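Local atomic coordinates of dihydrolipoyl dehydrogenase (PDB entry 6UZI), a protein that probably oxidises dihydrolipoyl groups carried on lysines of partner proteins, passing the electrons through bound FAD to NAD(+) to form NADH. Residues T49-G54 with D98-T103; T232-K235 with K239-L242; A340-L343 with K347-V350; V419-A424 with D428-A433; I449-A452 with Y456-A459. All coordinates share one frame; numbering follows the deposited sequence.

Contact 1 (T49-G54 with D98-T103). With FAD (flavin-adenine dinucleotide), chain E.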
# COMPACT_ATOMS: atom_id res chain seq x y z
N THR A 49 7.99 -23.98 3.41
CA THR A 49 6.69 -23.81 4.04
C THR A 49 5.93 -22.65 3.42
O THR A 49 4.74 -22.76 3.12
CB THR A 49 6.86 -23.58 5.54
OG1 THR A 49 7.49 -24.71 6.14
CG2 THR A 49 5.51 -23.34 6.19
N CYS A 50 6.62 -21.52 3.22
CA CYS A 50 5.97 -20.28 2.81
C CYS A 50 5.24 -20.43 1.48
O CYS A 50 4.15 -19.88 1.29
CB CYS A 50 7.00 -19.16 2.74
SG CYS A 50 6.37 -17.52 2.32
N LEU A 51 5.83 -21.18 0.55
CA LEU A 51 5.25 -21.34 -0.77
C LEU A 51 4.23 -22.47 -0.82
O LEU A 51 3.14 -22.31 -1.38
CB LEU A 51 6.36 -21.58 -1.80
CG LEU A 51 5.88 -22.11 -3.14
CD1 LEU A 51 4.84 -21.18 -3.75
CD2 LEU A 51 7.04 -22.29 -4.08
N ASN A 52 4.56 -23.62 -0.25
CA ASN A 52 3.77 -24.82 -0.49
C ASN A 52 2.60 -24.96 0.48
O ASN A 52 1.52 -25.42 0.08
CB ASN A 52 4.68 -26.05 -0.43
CG ASN A 52 5.80 -26.00 -1.46
OD1 ASN A 52 5.60 -26.31 -2.64
ND2 ASN A 52 6.99 -25.58 -1.03
N VAL A 53 2.78 -24.56 1.74
CA VAL A 53 1.75 -24.72 2.76
C VAL A 53 1.71 -23.50 3.67
O VAL A 53 1.24 -23.58 4.81
CB VAL A 53 1.98 -26.00 3.59
CG1 VAL A 53 1.73 -27.25 2.76
CG2 VAL A 53 3.39 -26.02 4.19
N GLY A 54 2.20 -22.36 3.18
CA GLY A 54 2.30 -21.19 4.04
C GLY A 54 1.77 -19.88 3.49
O GLY A 54 0.56 -19.74 3.27
N ASP A 98 -2.81 -23.39 -8.43
CA ASP A 98 -2.10 -22.90 -9.61
C ASP A 98 -1.14 -21.78 -9.24
O ASP A 98 -0.03 -21.69 -9.80
CB ASP A 98 -3.09 -22.43 -10.68
N VAL A 99 -1.53 -20.93 -8.28
CA VAL A 99 -0.62 -19.89 -7.79
C VAL A 99 0.63 -20.51 -7.18
O VAL A 99 1.75 -20.06 -7.44
CB VAL A 99 -1.36 -18.98 -6.78
CG1 VAL A 99 -0.40 -17.96 -6.18
CG2 VAL A 99 -2.53 -18.27 -7.43
N VAL A 100 0.46 -21.57 -6.39
CA VAL A 100 1.61 -22.26 -5.82
C VAL A 100 2.46 -22.88 -6.92
O VAL A 100 3.69 -22.75 -6.92
CB VAL A 100 1.15 -23.32 -4.79
CG1 VAL A 100 2.34 -24.12 -4.26
CG2 VAL A 100 0.46 -22.64 -3.62
N ASP A 101 1.83 -23.56 -7.89
CA ASP A 101 2.60 -24.13 -8.99
C ASP A 101 3.31 -23.04 -9.79
O ASP A 101 4.42 -23.27 -10.28
CB ASP A 101 1.71 -24.99 -9.89
CG ASP A 101 2.40 -25.38 -11.20
OD1 ASP A 101 3.34 -26.21 -11.17
OD2 ASP A 101 2.01 -24.86 -12.27
N GLN A 102 2.70 -21.86 -9.92
CA GLN A 102 3.36 -20.75 -10.59
C GLN A 102 4.66 -20.39 -9.89
O GLN A 102 5.73 -20.32 -10.51
CB GLN A 102 2.45 -19.53 -10.63
CG GLN A 102 1.53 -19.38 -11.83
CD GLN A 102 0.82 -18.03 -11.81
OE1 GLN A 102 -0.24 -17.88 -11.18
NE2 GLN A 102 1.40 -17.04 -12.48
N THR A 103 4.59 -20.16 -8.58
CA THR A 103 5.75 -19.69 -7.83
C THR A 103 6.84 -20.76 -7.76
O THR A 103 8.04 -20.44 -7.80
CB THR A 103 5.31 -19.24 -6.44
OG1 THR A 103 4.17 -18.38 -6.57
CG2 THR A 103 6.43 -18.48 -5.72
PA FAD E . 10.87 -23.36 5.68
O1A FAD E . 10.08 -22.49 4.79
O2A FAD E . 10.02 -23.72 6.90
O5B FAD E . 11.16 -24.74 4.91
C5B FAD E . 12.48 -25.29 5.03
C4B FAD E . 12.58 -26.46 4.08
O4B FAD E . 13.56 -27.40 4.56
C3B FAD E . 11.29 -27.27 3.87
O3B FAD E . 10.89 -27.15 2.51
C2B FAD E . 11.69 -28.72 4.18
O2B FAD E . 11.11 -29.65 3.28
C1B FAD E . 13.21 -28.66 4.06
N9A FAD E . 13.93 -29.65 4.84
C8A FAD E . 13.85 -29.86 6.19
N7A FAD E . 14.66 -30.78 6.65
C5A FAD E . 15.32 -31.23 5.51
C6A FAD E . 16.32 -32.20 5.32
N6A FAD E . 16.88 -32.90 6.30
N1A FAD E . 16.75 -32.40 4.05
C2A FAD E . 16.22 -31.68 3.06
N3A FAD E . 15.28 -30.73 3.13
C4A FAD E . 14.87 -30.54 4.39
N1 FAD E . 5.64 -15.84 7.25
C2 FAD E . 5.62 -14.56 6.80
O2 FAD E . 6.62 -13.85 6.84
N3 FAD E . 4.45 -14.03 6.28
C4 FAD E . 3.25 -14.69 6.14
O4 FAD E . 2.27 -14.13 5.65
C4X FAD E . 3.28 -16.05 6.61
N5 FAD E . 2.19 -16.77 6.50
C5X FAD E . 2.25 -18.10 6.90
C6 FAD E . 1.12 -18.89 6.73
C7 FAD E . 1.15 -20.25 7.05
C7M FAD E . -0.09 -21.08 6.83
C8 FAD E . 2.33 -20.82 7.56
C8M FAD E . 2.41 -22.29 7.86
C9 FAD E . 3.45 -20.02 7.75
C9A FAD E . 3.42 -18.67 7.42
N10 FAD E . 4.56 -17.85 7.55
C10 FAD E . 4.52 -16.54 7.15
C1' FAD E . 5.82 -18.39 8.08
C2' FAD E . 6.80 -18.77 6.97
O2' FAD E . 6.34 -19.91 6.25
C3' FAD E . 8.20 -19.01 7.53
O3' FAD E . 8.53 -17.99 8.46
C4' FAD E . 9.27 -19.06 6.43
O4' FAD E . 8.86 -20.00 5.45
C5' FAD E . 10.65 -19.38 6.96
O5' FAD E . 11.14 -20.43 6.11
P FAD E . 12.64 -21.07 6.19
O1P FAD E . 13.50 -20.81 5.01
O2P FAD E . 13.36 -20.79 7.49
O3P FAD E . 12.17 -22.60 6.22
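Leu51 anchors the short helix 48-52 by resting on Val100 and Thr103 of helix 89-113. From CB the side chain runs with CG anti to the backbone N (chi1 165°), and this turns its forked end to the long helix. At the fork, Leu51 CD1 lies 3.3 Å from Thr103 CB and also meets a methyl of Val100, 3.9 Å from CG1. Leu51 CD2 reaches farther along Thr103, 4.0 Å from Thr103 C. The side chains of Leu51 and Thr103 slide past each other in opposite directions, while Leu51 O sits 3.5 Å from both CG1 and CG2 of Val100. Threonine suits its place because it offers carbon to leucine and turns its hydroxyl back into its own helix, where Thr103 OG1 donates to Val99 O at 3.1 Å. Across the short helix from Leu51, Thr49 holds the FAD pyrophosphate through N to O1A (2.9 Å) and OG1 to O2A (2.8 Å). Between them Cys50 forms the redox-active disulfide with Cys55, the family's CxxxxC motif. The chemistry is thus divided: directional polar bonds grip the cofactor, and mainly apolar contact seats the disulfide-bearing turn on the helix behind it.

Contact 2 (T232-K235 with K239-L242)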
# COMPACT_ATOMS: atom_id res chain seq x y z
N THR A 232 -12.18 -5.32 15.50
CA THR A 232 -12.67 -5.36 14.12
C THR A 232 -13.07 -6.77 13.73
O THR A 232 -14.04 -6.96 12.99
CB THR A 232 -11.62 -4.78 13.15
OG1 THR A 232 -12.10 -4.83 11.80
CG2 THR A 232 -10.29 -5.54 13.22
N LEU A 233 -12.34 -7.78 14.20
CA LEU A 233 -12.70 -9.15 13.88
C LEU A 233 -14.04 -9.54 14.51
O LEU A 233 -14.84 -10.24 13.88
CB LEU A 233 -11.57 -10.09 14.31
CG LEU A 233 -10.32 -10.05 13.42
CD1 LEU A 233 -9.24 -11.00 13.92
CD2 LEU A 233 -10.67 -10.36 11.97
N LYS A 234 -14.32 -9.07 15.73
CA LYS A 234 -15.64 -9.28 16.31
C LYS A 234 -16.71 -8.62 15.45
O LYS A 234 -17.77 -9.19 15.21
CB LYS A 234 -15.74 -8.72 17.74
CG LYS A 234 -15.06 -9.52 18.88
CD LYS A 234 -15.56 -9.02 20.26
CE LYS A 234 -14.77 -9.57 21.45
NZ LYS A 234 -15.13 -10.95 21.81
N LYS A 235 -16.43 -7.41 14.97
CA LYS A 235 -17.37 -6.70 14.12
C LYS A 235 -17.65 -7.48 12.85
O LYS A 235 -18.75 -7.39 12.30
CB LYS A 235 -16.83 -5.30 13.80
CG LYS A 235 -17.79 -4.38 13.07
CD LYS A 235 -17.13 -3.02 12.85
CE LYS A 235 -16.59 -2.85 11.44
NZ LYS A 235 -16.67 -1.42 11.02
N LYS A 239 -15.92 -14.94 16.78
CA LYS A 239 -16.13 -15.05 18.22
C LYS A 239 -14.82 -15.44 18.89
O LYS A 239 -13.99 -16.15 18.31
CB LYS A 239 -17.21 -16.09 18.53
CG LYS A 239 -18.61 -15.76 17.99
CD LYS A 239 -19.38 -14.86 18.93
CE LYS A 239 -20.69 -14.36 18.31
NZ LYS A 239 -20.48 -13.23 17.34
N PHE A 240 -14.61 -14.93 20.11
CA PHE A 240 -13.37 -15.15 20.83
C PHE A 240 -13.66 -15.64 22.24
O PHE A 240 -14.39 -14.99 23.00
CB PHE A 240 -12.53 -13.88 20.90
CG PHE A 240 -11.97 -13.47 19.57
CD1 PHE A 240 -12.67 -12.62 18.74
CD2 PHE A 240 -10.74 -13.95 19.15
CE1 PHE A 240 -12.15 -12.24 17.51
CE2 PHE A 240 -10.22 -13.58 17.94
CZ PHE A 240 -10.94 -12.72 17.11
N MET A 241 -13.04 -16.77 22.60
CA MET A 241 -13.09 -17.34 23.95
C MET A 241 -11.65 -17.33 24.46
O MET A 241 -10.91 -18.30 24.29
CB MET A 241 -13.67 -18.73 23.92
CG MET A 241 -15.18 -18.76 23.79
SD MET A 241 -15.82 -20.44 23.76
CE MET A 241 -17.39 -20.19 22.93
N LEU A 242 -11.25 -16.22 25.06
CA LEU A 242 -9.88 -16.04 25.51
C LEU A 242 -9.68 -16.57 26.93
O LEU A 242 -10.65 -16.88 27.63
CB LEU A 242 -9.49 -14.55 25.44
CG LEU A 242 -9.66 -13.84 24.09
CD1 LEU A 242 -9.10 -12.43 24.13
CD2 LEU A 242 -9.02 -14.64 22.97
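Helix 223-236 turns back tightly into strand 239-241, bringing the CA atoms of Lys234 and Lys239 within 6.1 Å and setting Leu233 and Lys234 against the side chain of Phe240. The phenyl ring is the centre of the contact. Leu233 comes to its edge, close to the ring plane, with CB 3.9 Å from CZ and equally near CE1, and its CD1 follows at 4.0 Å from CZ. Lys234 arrives from another direction: its CG lies 3.9 Å from CD1 of Phe240, approaching the ring obliquely. The lysine chain runs nearly straight past the ring and bends only at its last torsion (chi4 -78°), which brings NZ to 4.0 Å from Phe240 CB. Each residue type fits its depth. Leucine is buried, phenylalanine spans the step from interior to surface, and lysine lays its CG methylene by the ring while its ammonium group stays at the exposed side. Leu195 of helix 192-203 touches both Leu233 and Phe240, so residues of two helices meet at the ring. Strand 239-241 is an outermost strand of its parallel sheet within the chain and pairs with strand 207-211 through Lys239 and Met241. Strand 207-211, helix 223-236 and strand 239-241 form a beta-alpha-beta unit of the Rossmann-type NAD(+) domain, in which Leu195 and Glu212 are predicted to contact the dinucleotide.

Contact 3 (A340-L343 with K347-V350); sequences AETL and KPHV
Glu341 and Thr342 both place their first side-chain branch beside the backbone N, CG at chi1 -72° and OG1 at chi1 -75°, which sets Glu341 toward Pro348 and leaves the Thr342 hydroxyl beside the proline ring. Glu341 continues extended beyond CG and slides past the proline in the opposite direction. Its CB is 4.1 Å from Pro348 CG, and its carboxylate oxygen OE1 ends 3.5 Å from Pro348 CB. Thr342 crosses the proline at about a right angle, with OG1 3.5 Å from Pro348 CD and 3.6 Å from CG. These are van der Waals contacts of oxygen with carbon, since the polar bonds of both residues are made elsewhere. Thr342 OG1 is hydrogen-bonded to Phe338 O, one turn earlier in its own helix, which leaves it at the flank of the proline ring. Helix 329-343 begins at Ala329, which binds FAD, and the loop after it leads to strand 357-359, the first strand of the antiparallel sheet of the dimerisation domain. The contact therefore lies where the chain doubles back from the end of that helix toward the dimerisation domain. Proline suits this turn: it has no N-H in need of an acceptor, and its compact ring also packs on Phe338, as does Val350 farther along the loop. The carboxylate of the buried Glu341 is held by two arginines, OE2 by a salt bridge to Arg29 NE and OE1 by another to Arg448 NH1 of the second subunit.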
# COMPACT_ATOMS: atom_id res chain seq x y z
N ALA A 340 25.64 -15.66 3.46
CA ALA A 340 26.37 -15.70 2.20
C ALA A 340 27.42 -14.60 2.13
O ALA A 340 28.58 -14.85 1.76
CB ALA A 340 25.39 -15.57 1.02
N GLU A 341 27.06 -13.38 2.51
CA GLU A 341 28.03 -12.29 2.48
C GLU A 341 29.11 -12.49 3.54
O GLU A 341 30.28 -12.17 3.29
CB GLU A 341 27.31 -10.96 2.66
CG GLU A 341 26.51 -10.56 1.43
CD GLU A 341 25.63 -9.36 1.66
OE1 GLU A 341 25.78 -8.71 2.70
OE2 GLU A 341 24.78 -9.08 0.78
N THR A 342 28.74 -13.06 4.69
CA THR A 342 29.74 -13.39 5.70
C THR A 342 30.72 -14.43 5.17
O THR A 342 31.94 -14.31 5.37
CB THR A 342 29.04 -13.89 6.96
OG1 THR A 342 28.47 -12.78 7.66
CG2 THR A 342 30.02 -14.64 7.88
N LEU A 343 30.22 -15.46 4.47
CA LEU A 343 31.09 -16.47 3.89
C LEU A 343 32.04 -15.87 2.87
O LEU A 343 33.12 -16.42 2.62
CB LEU A 343 30.26 -17.57 3.23
CG LEU A 343 29.55 -18.53 4.18
CD1 LEU A 343 28.63 -19.46 3.40
CD2 LEU A 343 30.60 -19.31 4.91
N LYS A 347 31.25 -7.92 5.96
CA LYS A 347 30.78 -7.66 7.32
C LYS A 347 29.37 -7.09 7.28
O LYS A 347 29.17 -5.89 7.51
CB LYS A 347 31.75 -6.72 8.05
N PRO A 348 28.36 -7.92 7.01
CA PRO A 348 26.98 -7.42 6.96
C PRO A 348 26.40 -7.26 8.36
O PRO A 348 27.00 -7.65 9.37
CB PRO A 348 26.24 -8.52 6.19
CG PRO A 348 26.96 -9.75 6.57
CD PRO A 348 28.43 -9.36 6.72
N HIS A 349 25.21 -6.68 8.42
CA HIS A 349 24.52 -6.47 9.69
C HIS A 349 23.02 -6.70 9.53
O HIS A 349 22.43 -6.37 8.50
CB HIS A 349 24.78 -5.07 10.22
CG HIS A 349 24.22 -4.82 11.58
ND1 HIS A 349 24.66 -5.50 12.70
CD2 HIS A 349 23.25 -3.98 12.01
CE1 HIS A 349 23.98 -5.08 13.76
NE2 HIS A 349 23.12 -4.16 13.37
N VAL A 350 22.41 -7.31 10.55
CA VAL A 350 20.96 -7.44 10.63
C VAL A 350 20.48 -6.65 11.84
O VAL A 350 20.93 -6.90 12.96
CB VAL A 350 20.50 -8.90 10.72
CG1 VAL A 350 18.99 -8.95 10.94
CG2 VAL A 350 20.88 -9.67 9.48

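Contact 4 (V419-A424 with D428-A433)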
# COMPACT_ATOMS: atom_id res chain seq x y z
N VAL A 419 6.36 1.96 15.29
CA VAL A 419 5.20 2.35 14.49
C VAL A 419 4.30 1.14 14.36
O VAL A 419 4.76 0.06 13.95
CB VAL A 419 5.63 2.87 13.09
CG1 VAL A 419 4.42 3.32 12.28
CG2 VAL A 419 6.59 4.03 13.24
N HIS A 420 3.03 1.30 14.70
CA HIS A 420 2.10 0.17 14.79
C HIS A 420 0.80 0.52 14.08
O HIS A 420 0.12 1.47 14.45
CB HIS A 420 1.86 -0.18 16.26
CG HIS A 420 3.12 -0.46 17.02
ND1 HIS A 420 3.78 -1.67 16.95
CD2 HIS A 420 3.86 0.33 17.84
CE1 HIS A 420 4.87 -1.62 17.71
NE2 HIS A 420 4.94 -0.42 18.25
N MET A 421 0.44 -0.29 13.08
CA MET A 421 -0.63 0.03 12.16
C MET A 421 -1.68 -1.07 12.14
O MET A 421 -1.35 -2.26 12.20
CB MET A 421 -0.10 0.21 10.73
CG MET A 421 1.18 0.99 10.59
SD MET A 421 1.59 1.11 8.83
CE MET A 421 2.99 2.23 8.89
N ILE A 422 -2.93 -0.66 12.04
CA ILE A 422 -4.01 -1.54 11.62
C ILE A 422 -4.92 -0.73 10.72
O ILE A 422 -5.38 0.35 11.11
CB ILE A 422 -4.78 -2.15 12.81
CG1 ILE A 422 -5.92 -3.04 12.31
CG2 ILE A 422 -5.29 -1.08 13.77
CD1 ILE A 422 -6.53 -3.86 13.40
N GLY A 423 -5.11 -1.19 9.49
CA GLY A 423 -5.87 -0.42 8.53
C GLY A 423 -5.65 -0.98 7.14
O GLY A 423 -4.90 -1.94 6.95
N ALA A 424 -6.32 -0.36 6.18
CA ALA A 424 -6.20 -0.79 4.79
C ALA A 424 -4.76 -0.65 4.32
O ALA A 424 -4.10 0.36 4.59
CB ALA A 424 -7.12 0.03 3.89
N ASP A 428 1.74 -2.95 3.29
CA ASP A 428 2.69 -2.21 2.49
C ASP A 428 2.97 -0.81 3.02
O ASP A 428 4.04 -0.27 2.75
CB ASP A 428 2.20 -2.11 1.03
CG ASP A 428 2.09 -3.47 0.37
OD1 ASP A 428 0.96 -4.00 0.26
OD2 ASP A 428 3.13 -4.02 -0.02
N MET A 429 2.06 -0.23 3.80
CA MET A 429 2.36 1.06 4.42
C MET A 429 3.51 0.93 5.41
O MET A 429 4.26 1.90 5.63
CB MET A 429 1.13 1.60 5.13
CG MET A 429 0.04 2.09 4.22
SD MET A 429 -1.11 3.11 5.14
CE MET A 429 -1.76 1.96 6.34
N ILE A 430 3.68 -0.24 6.01
CA ILE A 430 4.68 -0.44 7.05
C ILE A 430 6.08 -0.18 6.52
O ILE A 430 6.98 0.17 7.30
CB ILE A 430 4.54 -1.85 7.64
CG1 ILE A 430 5.29 -1.96 8.96
CG2 ILE A 430 5.03 -2.91 6.66
CD1 ILE A 430 4.79 -1.02 10.00
N ALA A 431 6.29 -0.31 5.21
CA ALA A 431 7.62 -0.11 4.64
C ALA A 431 8.11 1.32 4.87
O ALA A 431 9.30 1.54 5.10
CB ALA A 431 7.63 -0.47 3.16
N GLU A 432 7.20 2.30 4.81
CA GLU A 432 7.59 3.68 5.10
C GLU A 432 8.17 3.80 6.50
O GLU A 432 9.20 4.45 6.70
CB GLU A 432 6.39 4.61 4.94
CG GLU A 432 6.66 6.06 5.33
CD GLU A 432 5.41 6.94 5.28
OE1 GLU A 432 4.37 6.49 4.75
OE2 GLU A 432 5.46 8.08 5.78
N ALA A 433 7.54 3.15 7.48
CA ALA A 433 8.04 3.21 8.85
C ALA A 433 9.37 2.49 8.98
O ALA A 433 10.26 2.94 9.71
CB ALA A 433 7.01 2.63 9.82
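Met429 O accepts the backbone N-H of Glu432 at 3.1 Å, and the methyl of Met421 lies against the same oxygen, with CE 3.5 Å from it. Helix 426-438 is kinked here: the usual bonds four residues back are missing, replaced by bonds three residues back, this one and a weak one from Ala431 N to Asp428 O. Strand 416-423 runs nearly antiparallel to the helix, at 166° between the short segments, with their axes 9.1 Å apart. Strand alternation sends Val419 and Met421 to the helix, and His420 and Ile422 to the other side of the sheet. Met421 is extended beyond CG and works as a long, slender probe: its SD touches Met429 CB at 3.8 Å, and its CE passes on to Ile430 CD1 at 3.9 Å. Nearby, the branched Val419 straddles a small residue, its CB 3.6 Å from Ala433 CB with both methyls at similar range; alanine lets strand and helix come close here. Met429 answers from the helix. Its chain bends at the last torsion (chi3 -62°), which lays CE 3.3 Å from Ala424 O just past the end of the strand. All six touching residues are buried, and beyond them Ala431 packs on Glu432 of the second subunit while Asp428 forms a salt bridge with its Arg425. The chemistry implies a division by helix face: flexible thioethers and small aliphatic groups join it to the sheet, whereas Asp428, Ala431 and Glu432 turn to the second subunit.

Contact 5 (I449-A452 with Y456-A459). With ZN (zinc ion), chain F.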
# COMPACT_ATOMS: atom_id res chain seq x y z
N ILE A 449 7.24 15.60 5.75
CA ILE A 449 7.44 15.00 4.44
C ILE A 449 6.11 14.94 3.71
O ILE A 449 5.07 14.64 4.30
CB ILE A 449 8.08 13.61 4.58
CG1 ILE A 449 9.57 13.74 4.90
CG2 ILE A 449 7.82 12.75 3.36
CD1 ILE A 449 10.27 12.43 5.03
N SER A 450 6.14 15.22 2.40
CA SER A 450 4.94 15.15 1.59
C SER A 450 4.41 13.73 1.51
O SER A 450 5.15 12.80 1.18
CB SER A 450 5.20 15.66 0.18
OG SER A 450 4.00 15.68 -0.56
N HIS A 451 3.13 13.56 1.81
CA HIS A 451 2.41 12.31 1.63
C HIS A 451 1.31 12.52 0.61
O HIS A 451 0.49 13.44 0.76
CB HIS A 451 1.80 11.80 2.95
CG HIS A 451 2.81 11.33 3.95
ND1 HIS A 451 3.74 12.16 4.52
CD2 HIS A 451 3.01 10.10 4.50
CE1 HIS A 451 4.48 11.48 5.38
NE2 HIS A 451 4.06 10.23 5.38
N ALA A 452 1.27 11.68 -0.41
CA ALA A 452 0.30 11.83 -1.48
C ALA A 452 -1.12 11.86 -0.92
O ALA A 452 -1.47 11.08 -0.03
CB ALA A 452 0.44 10.68 -2.49
N TYR A 456 -3.76 6.18 2.10
CA TYR A 456 -3.82 5.70 3.48
C TYR A 456 -2.60 6.12 4.27
O TYR A 456 -2.67 6.25 5.50
CB TYR A 456 -3.98 4.18 3.49
CG TYR A 456 -5.25 3.72 2.82
CD1 TYR A 456 -5.20 3.02 1.61
CD2 TYR A 456 -6.49 4.02 3.37
CE1 TYR A 456 -6.36 2.62 0.99
CE2 TYR A 456 -7.66 3.62 2.74
CZ TYR A 456 -7.59 2.91 1.55
OH TYR A 456 -8.75 2.51 0.93
N THR A 457 -1.47 6.37 3.59
CA THR A 457 -0.25 6.76 4.29
C THR A 457 -0.36 8.14 4.92
O THR A 457 0.45 8.46 5.81
CB THR A 457 0.95 6.74 3.33
OG1 THR A 457 0.68 7.57 2.19
CG2 THR A 457 1.22 5.32 2.85
N GLU A 458 -1.34 8.96 4.53
CA GLU A 458 -1.53 10.24 5.19
C GLU A 458 -1.81 10.06 6.67
O GLU A 458 -1.53 10.95 7.48
CB GLU A 458 -2.66 11.04 4.54
CG GLU A 458 -2.43 11.39 3.08
CD GLU A 458 -3.37 12.45 2.58
OE1 GLU A 458 -4.48 12.10 2.13
OE2 GLU A 458 -3.01 13.65 2.64
N ALA A 459 -2.36 8.90 7.05
CA ALA A 459 -2.57 8.62 8.46
C ALA A 459 -1.25 8.52 9.20
O ALA A 459 -1.16 8.91 10.37
CB ALA A 459 -3.36 7.32 8.63
ZN ZN F . -4.39 15.28 3.04
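Ile449 acts on the meeting of His451 with Thr457 through its carbonyl oxygen, which accepts His451 ND1 at 2.8 Å with an N-H...O angle of 145°. The oxygen lies in the plane of the imidazole, but the donor stands 49° out of the carbonyl plane, so the bond misses the lone-pair direction; Lys461 NZ is also hydrogen-bonded to this oxygen. Ser450, small enough for the interface, packs on His330 of the second subunit. His451 then carries the middle of the contact. Its other nitrogen, NE2, is hydrogen-bonded to Glu432 OE2, so both ends of the ring are tied and its rotation is fixed. Thus held, CD2 comes obliquely to the carbonyl of Thr457, 3.3 Å from its O, with Thr457 CB at 4.1 Å. Histidine suits the place because one flat group can make a polar bond at each nitrogen and still present carbon to a third residue. Ala452, with only a methyl for a side chain, brings its carbonyl oxygen 3.3 Å from Glu458 CG, and that oxygen also bonds Thr455 OG1. Glu458 stretches out beyond CG to bind the zinc ion through OE2 at 2.2 Å. His453 ND1 and, from the second subunit, Glu333 OE2 complete the metal's protein ligands. His453 is the predicted proton acceptor, which would place this site at the catalytic centre. The loop leads into helix 458-469, and Thr457 just ahead of it packs on Met429 and Glu432 of helix 426-438, while Tyr456 reaches helix 393-398 and Asp428 of the second subunit bonds Thr457 N.

The five contacts follow one another along the chain without interleaving. Contacts 1 and 2 lie in the nucleotide-binding half, on the FAD side and in the Rossmann-type NAD(+) domain, with centres 29 Å apart. Contact 3 marks the passage toward the dimerisation domain; its centre lies 43 Å from that of contact 2, on the opposite side of the chain's centre. Contacts 4 and 5 share that last domain, centres 11 Å apart, and touch directly where Met429 meets Tyr456. Contact 2 also reaches contact 4, through Thr232 CG2 and Ile422 CD1 at 4.1 Å, joining the two domains. Contacts 1, 3, 4 and 5 all approach the second subunit, consistent with active sites built from both chains.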